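PDB 4TKT: AT-less polyketide synthase from Streptomyces platensis subsp. rosaceus, which probably catalyses decarboxylative Claisen condensation as a ketosynthase domain, extending the polyketide chain during isomigrastatin biosynthesis. Local coordinates for residues W488-L500 with G594-P606. Sequence-based numbering, arbitrary orientation.
Sequences WSSADLPDIAYTL and GPKPRKVALPGYP. With SO4 (sulfate ion), chain D.
Leu602 packs its CD1 methyl against Leu500 and Thr499, 3.6 Å from Leu500 CG and 3.8 Å from Thr499 CG2, with Ile496 CG2 a little farther off. Its other methyl, CD2, looks to Trp488, whose six-membered ring also meets Val600: Trp488 CH2 lies 4.0 Å from Val600 CG2. Beside Thr499 on helix 493-502, Tyr498 takes Pro597 over one ring face in a CH-pi contact, Pro597 CD sitting 4.1 Å from the ring centroid; CG anti to the backbone N (chi1 179°) swings the ring out to that proline, and His591 meets it edge-to-face.

Residues 594-606 run extended, without strand pairing, across this helix of the RhiE-like KS-MAT linker region, consistent with the linker that wraps back over the ketosynthase in this family. Lys599 rests its CG at the edge of the Tyr498 ring and carries its ammonium on to a salt bridge with Asp269.

Two backbone N-H groups of 594-606 are taken up by helix side chains. Val600 N donates to Thr499 OG1 (3.0 Å, 150°), and that hydroxyl in turn donates to Asp495 O, one turn back, which fixes its rotation. Arg598 N reaches Asp495 OD1 at 2.8 Å, well above the carboxylate plane. At the exposed edge, Asp495 OD2 makes a long salt bridge of 3.7 Å to Arg598 NE, the carboxylate and guanidinium planes 34° apart.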
loop_
_atom_site.group_PDB
_atom_site.type_symbol
_atom_site.label_atom_id
_atom_site.label_comp_id
_atom_site.label_asym_id
_atom_site.label_seq_id
_atom_site.Cartn_x
_atom_site.Cartn_y
_atom_site.Cartn_z
ATOM N N TRP A 488 -20.259 11.390 3.861
ATOM C CA TRP A 488 -20.752 10.960 5.166
ATOM C C TRP A 488 -22.085 11.592 5.549
ATOM O O TRP A 488 -22.308 12.787 5.348
ATOM C CB TRP A 488 -19.718 11.258 6.252
ATOM C CG TRP A 488 -18.444 10.494 6.088
ATOM C CD1 TRP A 488 -17.220 11.003 5.781
ATOM C CD2 TRP A 488 -18.271 9.077 6.210
ATOM N NE1 TRP A 488 -16.291 9.994 5.711
ATOM C CE2 TRP A 488 -16.912 8.801 5.969
ATOM C CE3 TRP A 488 -19.133 8.016 6.502
ATOM C CZ2 TRP A 488 -16.394 7.508 6.011
ATOM C CZ3 TRP A 488 -18.616 6.733 6.542
ATOM C CH2 TRP A 488 -17.262 6.491 6.298
ATOM N N SER A 489 -22.964 10.765 6.107
ATOM C CA SER A 489 -24.240 11.217 6.644
ATOM C C SER A 489 -24.536 10.470 7.940
ATOM O O SER A 489 -23.777 9.586 8.335
ATOM C CB SER A 489 -25.365 10.996 5.635
ATOM O OG SER A 489 -25.523 9.615 5.353
ATOM N N SER A 490 -25.640 10.823 8.592
ATOM C CA SER A 490 -26.021 10.203 9.859
ATOM C C SER A 490 -26.301 8.713 9.702
ATOM O O SER A 490 -26.173 7.944 10.654
ATOM C CB SER A 490 -27.250 10.899 10.449
ATOM O OG SER A 490 -26.963 12.243 10.795
ATOM N N ALA A 491 -26.677 8.311 8.493
ATOM C CA ALA A 491 -26.995 6.918 8.215
ATOM C C ALA A 491 -25.750 6.036 8.278
ATOM O O ALA A 491 -25.849 4.810 8.328
ATOM C CB ALA A 491 -27.664 6.792 6.857
ATOM N N ASP A 492 -24.579 6.666 8.283
ATOM C CA ASP A 492 -23.319 5.935 8.328
ATOM C C ASP A 492 -22.881 5.624 9.759
ATOM O O ASP A 492 -21.954 4.845 9.971
ATOM C CB ASP A 492 -22.221 6.727 7.612
ATOM C CG ASP A 492 -22.548 6.995 6.153
ATOM O OD1 ASP A 492 -23.111 6.098 5.492
ATOM O OD2 ASP A 492 -22.242 8.103 5.667
ATOM N N LEU A 493 -23.553 6.230 10.735
ATOM C CA LEU A 493 -23.156 6.106 12.142
ATOM C C LEU A 493 -23.059 4.672 12.686
ATOM O O LEU A 493 -22.148 4.382 13.460
ATOM C CB LEU A 493 -24.106 6.915 13.029
ATOM C CG LEU A 493 -23.821 8.415 13.109
ATOM C CD1 LEU A 493 -24.693 9.064 14.162
ATOM C CD2 LEU A 493 -22.360 8.665 13.408
ATOM N N PRO A 494 -23.997 3.779 12.316
ATOM C CA PRO A 494 -23.806 2.405 12.800
ATOM C C PRO A 494 -22.537 1.740 12.257
ATOM O O PRO A 494 -21.895 0.971 12.974
ATOM C CB PRO A 494 -25.057 1.682 12.293
ATOM C CG PRO A 494 -26.085 2.753 12.190
ATOM C CD PRO A 494 -25.336 3.966 11.726
ATOM N N ASP A 495 -22.179 2.038 11.013
ATOM C CA ASP A 495 -20.973 1.471 10.414
ATOM C C ASP A 495 -19.713 2.063 11.040
ATOM O O ASP A 495 -18.760 1.343 11.341
ATOM C CB ASP A 495 -20.961 1.701 8.902
ATOM C CG ASP A 495 -22.080 0.969 8.191
ATOM O OD1 ASP A 495 -22.540 -0.068 8.710
ATOM O OD2 ASP A 495 -22.493 1.431 7.107
ATOM N N ILE A 496 -19.716 3.381 11.225
ATOM C CA ILE A 496 -18.586 4.085 11.819
ATOM C C ILE A 496 -18.293 3.576 13.225
ATOM O O ILE A 496 -17.150 3.264 13.555
ATOM C CB ILE A 496 -18.839 5.602 11.873
ATOM C CG1 ILE A 496 -18.922 6.175 10.457
ATOM C CG2 ILE A 496 -17.747 6.301 12.663
ATOM C CD1 ILE A 496 -19.336 7.623 10.409
ATOM N N ALA A 497 -19.336 3.487 14.044
ATOM C CA ALA A 497 -19.201 3.020 15.419
ATOM C C ALA A 497 -18.667 1.594 15.472
ATOM O O ALA A 497 -17.772 1.290 16.257
ATOM C CB ALA A 497 -20.537 3.114 16.144
ATOM N N TYR A 498 -19.218 0.728 14.629
ATOM C CA TYR A 498 -18.804 -0.671 14.590
ATOM C C TYR A 498 -17.333 -0.807 14.205
ATOM O O TYR A 498 -16.586 -1.568 14.826
ATOM C CB TYR A 498 -19.680 -1.457 13.612
ATOM C CG TYR A 498 -19.306 -2.916 13.490
ATOM C CD1 TYR A 498 -19.635 -3.823 14.490
ATOM C CD2 TYR A 498 -18.631 -3.390 12.372
ATOM C CE1 TYR A 498 -19.298 -5.159 14.383
ATOM C CE2 TYR A 498 -18.289 -4.725 12.255
ATOM C CZ TYR A 498 -18.625 -5.605 13.264
ATOM O OH TYR A 498 -18.289 -6.935 13.159
ATOM N N THR A 499 -16.926 -0.061 13.183
ATOM C CA THR A 499 -15.548 -0.088 12.707
ATOM C C THR A 499 -14.569 0.340 13.801
ATOM O O THR A 499 -13.530 -0.287 13.994
ATOM C CB THR A 499 -15.362 0.819 11.469
ATOM O OG1 THR A 499 -16.223 0.377 10.410
ATOM C CG2 THR A 499 -13.925 0.780 10.984
ATOM N N LEU A 500 -14.914 1.399 14.525
ATOM C CA LEU A 500 -14.029 1.935 15.556
ATOM C C LEU A 500 -14.004 1.079 16.818
ATOM O O LEU A 500 -13.087 1.183 17.634
ATOM C CB LEU A 500 -14.437 3.364 15.906
ATOM C CG LEU A 500 -14.204 4.369 14.782
ATOM C CD1 LEU A 500 -14.815 5.714 15.124
ATOM C CD2 LEU A 500 -12.716 4.503 14.515
ATOM N N GLY A 594 -28.850 -8.213 15.250
ATOM C CA GLY A 594 -29.205 -8.843 13.991
ATOM C C GLY A 594 -28.025 -8.939 13.045
ATOM O O GLY A 594 -27.043 -9.621 13.342
ATOM N N PRO A 595 -28.115 -8.255 11.892
ATOM C CA PRO A 595 -27.031 -8.212 10.903
ATOM C C PRO A 595 -25.916 -7.248 11.314
ATOM O O PRO A 595 -26.200 -6.168 11.830
ATOM C CB PRO A 595 -27.737 -7.726 9.635
ATOM C CG PRO A 595 -28.859 -6.883 10.145
ATOM C CD PRO A 595 -29.307 -7.514 11.440
ATOM N N LYS A 596 -24.665 -7.640 11.090
ATOM C CA LYS A 596 -23.525 -6.822 11.493
ATOM C C LYS A 596 -23.292 -5.652 10.542
ATOM O O LYS A 596 -23.366 -5.813 9.324
ATOM C CB LYS A 596 -22.259 -7.676 11.584
ATOM C CG LYS A 596 -22.238 -8.613 12.778
ATOM C CD LYS A 596 -20.990 -9.474 12.789
ATOM C CE LYS A 596 -20.873 -10.251 14.090
ATOM N NZ LYS A 596 -22.078 -11.083 14.357
ATOM N N PRO A 597 -23.010 -4.466 11.103
ATOM C CA PRO A 597 -22.738 -3.259 10.315
ATOM C C PRO A 597 -21.510 -3.430 9.432
ATOM O O PRO A 597 -20.677 -4.296 9.698
ATOM C CB PRO A 597 -22.495 -2.184 11.382
ATOM C CG PRO A 597 -23.153 -2.710 12.613
ATOM C CD PRO A 597 -22.981 -4.195 12.550
ATOM N N ARG A 598 -21.404 -2.613 8.390
ATOM C CA ARG A 598 -20.273 -2.697 7.478
ATOM C C ARG A 598 -19.031 -2.058 8.085
ATOM O O ARG A 598 -19.120 -1.053 8.786
ATOM C CB ARG A 598 -20.592 -2.015 6.145
ATOM C CG ARG A 598 -21.864 -2.484 5.465
ATOM C CD ARG A 598 -21.965 -1.889 4.067
ATOM N NE ARG A 598 -21.567 -0.483 4.047
ATOM C CZ ARG A 598 -21.439 0.247 2.943
ATOM N NH1 ARG A 598 -21.680 -0.294 1.756
ATOM N NH2 ARG A 598 -21.069 1.518 3.025
ATOM N N LYS A 599 -17.872 -2.647 7.817
ATOM C CA LYS A 599 -16.618 -1.979 8.117
ATOM C C LYS A 599 -16.399 -0.916 7.050
ATOM O O LYS A 599 -16.711 -1.135 5.882
ATOM C CB LYS A 599 -15.460 -2.972 8.159
ATOM C CG LYS A 599 -15.531 -3.939 9.322
ATOM C CD LYS A 599 -14.615 -5.128 9.115
ATOM C CE LYS A 599 -14.708 -6.094 10.284
ATOM N NZ LYS A 599 -14.323 -7.480 9.897
ATOM N N VAL A 600 -15.895 0.245 7.448
ATOM C CA VAL A 600 -15.669 1.320 6.492
ATOM C C VAL A 600 -14.267 1.889 6.630
ATOM O O VAL A 600 -13.595 1.676 7.639
ATOM C CB VAL A 600 -16.694 2.460 6.660
ATOM C CG1 VAL A 600 -18.082 1.992 6.250
ATOM C CG2 VAL A 600 -16.690 2.977 8.092
ATOM N N ALA A 601 -13.831 2.612 5.606
ATOM C CA ALA A 601 -12.509 3.219 5.609
ATOM C C ALA A 601 -12.496 4.481 6.462
ATOM O O ALA A 601 -13.165 5.462 6.148
ATOM C CB ALA A 601 -12.064 3.531 4.190
ATOM N N LEU A 602 -11.730 4.441 7.546
ATOM C CA LEU A 602 -11.588 5.587 8.433
ATOM C C LEU A 602 -10.111 5.940 8.569
ATOM O O LEU A 602 -9.252 5.097 8.316
ATOM C CB LEU A 602 -12.205 5.283 9.800
ATOM C CG LEU A 602 -13.718 5.066 9.789
ATOM C CD1 LEU A 602 -14.199 4.582 11.140
ATOM C CD2 LEU A 602 -14.431 6.348 9.400
ATOM N N PRO A 603 -9.809 7.193 8.946
ATOM C CA PRO A 603 -8.417 7.622 9.127
ATOM C C PRO A 603 -7.623 6.704 10.052
ATOM O O PRO A 603 -8.150 6.233 11.062
ATOM C CB PRO A 603 -8.560 9.016 9.741
ATOM C CG PRO A 603 -9.855 9.513 9.214
ATOM C CD PRO A 603 -10.754 8.312 9.115
ATOM N N GLY A 604 -6.367 6.454 9.693
ATOM C CA GLY A 604 -5.496 5.601 10.480
ATOM C C GLY A 604 -4.879 6.330 11.657
ATOM O O GLY A 604 -5.048 7.539 11.801
ATOM N N TYR A 605 -4.163 5.590 12.499
ATOM C CA TYR A 605 -3.516 6.163 13.675
ATOM C C TYR A 605 -2.529 7.261 13.289
ATOM O O TYR A 605 -1.752 7.101 12.348
ATOM C CB TYR A 605 -2.798 5.075 14.479
ATOM C CG TYR A 605 -2.196 5.571 15.775
ATOM C CD1 TYR A 605 -0.904 6.081 15.817
ATOM C CD2 TYR A 605 -2.922 5.533 16.960
ATOM C CE1 TYR A 605 -0.356 6.538 16.997
ATOM C CE2 TYR A 605 -2.379 5.987 18.145
ATOM C CZ TYR A 605 -1.098 6.489 18.158
ATOM O OH TYR A 605 -0.549 6.945 19.334
ATOM N N PRO A 606 -2.559 8.384 14.022
ATOM C CA PRO A 606 -1.651 9.512 13.797
ATOM C C PRO A 606 -0.299 9.303 14.475
ATOM O O PRO A 606 -0.097 9.763 15.601
ATOM C CB PRO A 606 -2.402 10.684 14.423
ATOM C CG PRO A 606 -3.168 10.056 15.548
ATOM C CD PRO A 606 -3.528 8.661 15.098
HETATM S S SO4 D . -27.139 14.566 7.974
HETATM O O1 SO4 D . -27.860 13.678 8.882
HETATM O O2 SO4 D . -26.700 15.754 8.701
HETATM O O3 SO4 D . -25.976 13.869 7.434
HETATM O O4 SO4 D . -28.023 14.963 6.882
#